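Local atomic coordinates of endo-polygalacturonase (Pectobacterium carotovorum subsp. carotovorum, PDB entry 1BHE), a protein that hydrolyses the alpha-1,4-galacturonosyl linkages of polygalacturonic acid inside the chain and takes part in the maceration and soft-rotting of plant tissue. Residues G261-T266 against V290-R295. Residues are numbered along the deposited sequence; the frame is centred on the assembly and turned at random.
Sequences GVYNVT and VVNGVR
Arg295 reaches across to Asn264 and Thr266 with a single nitrogen, NH1, which donates to both. The bond from Arg295 NH1 to Asn264 OD1 is 2.9 Å long; it lies in the carbonyl plane of the amide, although the oxygen sits 26° out of the guanidinium plane. The second, from Arg295 NH1 to Thr266 OG1, measures 3.1 Å, with the hydroxyl at the guanidinium edge, within its plane. The arginine chain is bent: Arg295 CG stands between the backbone N and the carbonyl carbon (chi1 53°), and chi3 turns NE back; Arg295 CD lies 3.8 Å from Thr266 OG1. Both acceptors are shared, since the amino terminus of Ser1 bonds to Thr266 OG1 and, weakly, to Asn264 OD1, while Asn264 ND2 is held by Asn239.

At the other end, Val290 meets Tyr263: Val290 CG1 lies 3.6 Å from Tyr263 OH and also touches CE2 and CZ. Asn292 CB packs near Tyr263 CD2, with amide and ring planes 61° apart; Asn292 OD1 is hydrogen-bonded to Ser326 OG, and Arg238 makes a cation-pi contact with the tyrosine ring.

The backbones run parallel in exact register, their axes 4.7 Å apart. Val262 N and Val265 N donate to Val290 O and Gly293 O, and Asn292 N and Arg295 N return bonds to Val262 O and Val265 O. Positive phi at both Asn264 and Gly293 gives the paired strands a matching kink, where Asn264 N bonds to Asn292 O at 3.1 Å. Val262 over Val291 and Val265 over Val294 form aligned valine rows on the buried face, with Ile255 touching Val262 and Val294. Such in-register stacking of like residues between successive turns is characteristic of the right-handed parallel beta-helix of family 28 glycosyl hydrolases.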
ATOM      1  N   GLY A 261      -8.355  13.859  -7.906  1.00 14.31           N
ATOM      2  CA  GLY A 261      -7.655  13.764  -9.175  1.00 12.92           C
ATOM      3  C   GLY A 261      -6.890  12.465  -9.362  1.00 11.97           C
ATOM      4  O   GLY A 261      -5.663  12.444  -9.253  1.00 11.13           O
ATOM      5  N   VAL A 262      -7.598  11.398  -9.693  1.00 11.44           N
ATOM      6  CA  VAL A 262      -7.033  10.085  -9.977  1.00 11.15           C
ATOM      7  C   VAL A 262      -7.343   9.771 -11.439  1.00 11.40           C
ATOM      8  O   VAL A 262      -8.517   9.768 -11.823  1.00 10.80           O
ATOM      9  CB  VAL A 262      -7.624   8.988  -9.081  1.00 10.54           C
ATOM     10  CG1 VAL A 262      -7.187   7.601  -9.526  1.00 10.82           C
ATOM     11  CG2 VAL A 262      -7.242   9.245  -7.628  1.00 10.92           C
ATOM     12  N   TYR A 263      -6.316   9.611 -12.270  1.00 11.01           N
ATOM     13  CA  TYR A 263      -6.491   9.397 -13.695  1.00 11.03           C
ATOM     14  C   TYR A 263      -5.710   8.238 -14.298  1.00 11.05           C
ATOM     15  O   TYR A 263      -4.571   7.970 -13.915  1.00 10.56           O
ATOM     16  CB  TYR A 263      -5.982  10.645 -14.472  1.00 11.68           C
ATOM     17  CG  TYR A 263      -6.611  11.959 -14.065  1.00 12.18           C
ATOM     18  CD1 TYR A 263      -6.089  12.702 -13.010  1.00 12.18           C
ATOM     19  CD2 TYR A 263      -7.729  12.450 -14.725  1.00 12.41           C
ATOM     20  CE1 TYR A 263      -6.669  13.895 -12.621  1.00 12.97           C
ATOM     21  CE2 TYR A 263      -8.315  13.645 -14.345  1.00 12.61           C
ATOM     22  CZ  TYR A 263      -7.783  14.356 -13.293  1.00 13.12           C
ATOM     23  OH  TYR A 263      -8.349  15.543 -12.892  1.00 14.36           O
ATOM     24  N   ASN A 264      -6.285   7.610 -15.314  1.00 11.23           N
ATOM     25  CA  ASN A 264      -5.654   6.572 -16.110  1.00 11.39           C
ATOM     26  C   ASN A 264      -5.077   5.407 -15.326  1.00 11.28           C
ATOM     27  O   ASN A 264      -3.874   5.139 -15.295  1.00 10.17           O
ATOM     28  CB  ASN A 264      -4.570   7.240 -16.975  1.00 11.89           C
ATOM     29  CG  ASN A 264      -3.971   6.350 -18.034  1.00 12.52           C
ATOM     30  OD1 ASN A 264      -4.604   5.425 -18.545  1.00 12.93           O
ATOM     31  ND2 ASN A 264      -2.710   6.604 -18.384  1.00 12.90           N
ATOM     32  N   VAL A 265      -5.980   4.667 -14.701  1.00 11.11           N
ATOM     33  CA  VAL A 265      -5.654   3.495 -13.899  1.00 11.29           C
ATOM     34  C   VAL A 265      -6.067   2.231 -14.647  1.00 11.86           C
ATOM     35  O   VAL A 265      -7.240   2.081 -15.000  1.00 12.14           O
ATOM     36  CB  VAL A 265      -6.363   3.545 -12.535  1.00 10.50           C
ATOM     37  CG1 VAL A 265      -6.001   2.333 -11.687  1.00 10.19           C
ATOM     38  CG2 VAL A 265      -6.009   4.827 -11.793  1.00 11.13           C
ATOM     39  N   THR A 266      -5.108   1.356 -14.902  1.00 11.76           N
ATOM     40  CA  THR A 266      -5.328   0.124 -15.635  1.00 12.82           C
ATOM     41  C   THR A 266      -5.066  -1.106 -14.767  1.00 12.82           C
ATOM     42  O   THR A 266      -3.941  -1.341 -14.323  1.00 12.50           O
ATOM     43  CB  THR A 266      -4.416   0.053 -16.882  1.00 12.96           C
ATOM     44  OG1 THR A 266      -4.673   1.166 -17.749  1.00 12.92           O
ATOM     45  CG2 THR A 266      -4.624  -1.232 -17.665  1.00 13.49           C
ATOM     46  N   VAL A 290     -12.190  14.359  -8.766  1.00 15.11           N
ATOM     47  CA  VAL A 290     -12.219  13.705 -10.057  1.00 15.07           C
ATOM     48  C   VAL A 290     -11.510  12.357 -10.064  1.00 14.92           C
ATOM     49  O   VAL A 290     -10.358  12.216  -9.664  1.00 14.26           O
ATOM     50  CB  VAL A 290     -11.567  14.586 -11.152  1.00 15.48           C
ATOM     51  CG1 VAL A 290     -11.510  13.870 -12.494  1.00 15.99           C
ATOM     52  CG2 VAL A 290     -12.310  15.904 -11.294  1.00 16.00           C
ATOM     53  N   VAL A 291     -12.199  11.362 -10.591  1.00 14.17           N
ATOM     54  CA  VAL A 291     -11.688  10.031 -10.863  1.00 14.55           C
ATOM     55  C   VAL A 291     -12.041   9.788 -12.339  1.00 14.85           C
ATOM     56  O   VAL A 291     -13.232   9.725 -12.671  1.00 15.40           O
ATOM     57  CB  VAL A 291     -12.253   8.911  -9.988  1.00 14.53           C
ATOM     58  CG1 VAL A 291     -11.833   7.542 -10.514  1.00 14.94           C
ATOM     59  CG2 VAL A 291     -11.824   9.057  -8.532  1.00 14.57           C
ATOM     60  N   ASN A 292     -11.043   9.703 -13.209  1.00 14.44           N
ATOM     61  CA  ASN A 292     -11.340   9.536 -14.626  1.00 14.43           C
ATOM     62  C   ASN A 292     -10.431   8.555 -15.345  1.00 14.04           C
ATOM     63  O   ASN A 292      -9.210   8.644 -15.218  1.00 13.05           O
ATOM     64  CB  ASN A 292     -11.247  10.918 -15.303  1.00 15.45           C
ATOM     65  CG  ASN A 292     -11.444  10.791 -16.806  1.00 16.80           C
ATOM     66  OD1 ASN A 292     -12.572  10.629 -17.271  1.00 18.08           O
ATOM     67  ND2 ASN A 292     -10.364  10.830 -17.568  1.00 16.78           N
ATOM     68  N   GLY A 293     -11.037   7.668 -16.124  1.00 13.28           N
ATOM     69  CA  GLY A 293     -10.302   6.699 -16.917  1.00 14.38           C
ATOM     70  C   GLY A 293      -9.752   5.545 -16.094  1.00 14.60           C
ATOM     71  O   GLY A 293      -8.548   5.424 -15.856  1.00 13.88           O
ATOM     72  N   VAL A 294     -10.659   4.715 -15.598  1.00 14.65           N
ATOM     73  CA  VAL A 294     -10.315   3.545 -14.804  1.00 15.23           C
ATOM     74  C   VAL A 294     -10.839   2.322 -15.555  1.00 16.13           C
ATOM     75  O   VAL A 294     -12.030   2.302 -15.889  1.00 17.38           O
ATOM     76  CB  VAL A 294     -10.895   3.574 -13.382  1.00 14.86           C
ATOM     77  CG1 VAL A 294     -10.471   2.332 -12.599  1.00 14.68           C
ATOM     78  CG2 VAL A 294     -10.463   4.821 -12.627  1.00 14.42           C
ATOM     79  N   ARG A 295      -9.979   1.362 -15.847  1.00 15.51           N
ATOM     80  CA  ARG A 295     -10.388   0.176 -16.582  1.00 16.20           C
ATOM     81  C   ARG A 295      -9.927  -1.102 -15.894  1.00 15.83           C
ATOM     82  O   ARG A 295      -8.739  -1.311 -15.634  1.00 15.10           O
ATOM     83  CB  ARG A 295      -9.879   0.203 -18.030  1.00 17.17           C
ATOM     84  CG  ARG A 295      -8.385   0.435 -18.166  1.00 17.91           C
ATOM     85  CD  ARG A 295      -8.034   1.090 -19.493  1.00 19.34           C
ATOM     86  NE  ARG A 295      -8.491   2.473 -19.579  1.00 19.37           N
ATOM     87  CZ  ARG A 295      -7.840   3.524 -19.098  1.00 19.51           C
ATOM     88  NH1 ARG A 295      -6.676   3.376 -18.477  1.00 18.82           N
ATOM     89  NH2 ARG A 295      -8.357   4.738 -19.235  1.00 19.52           N
TER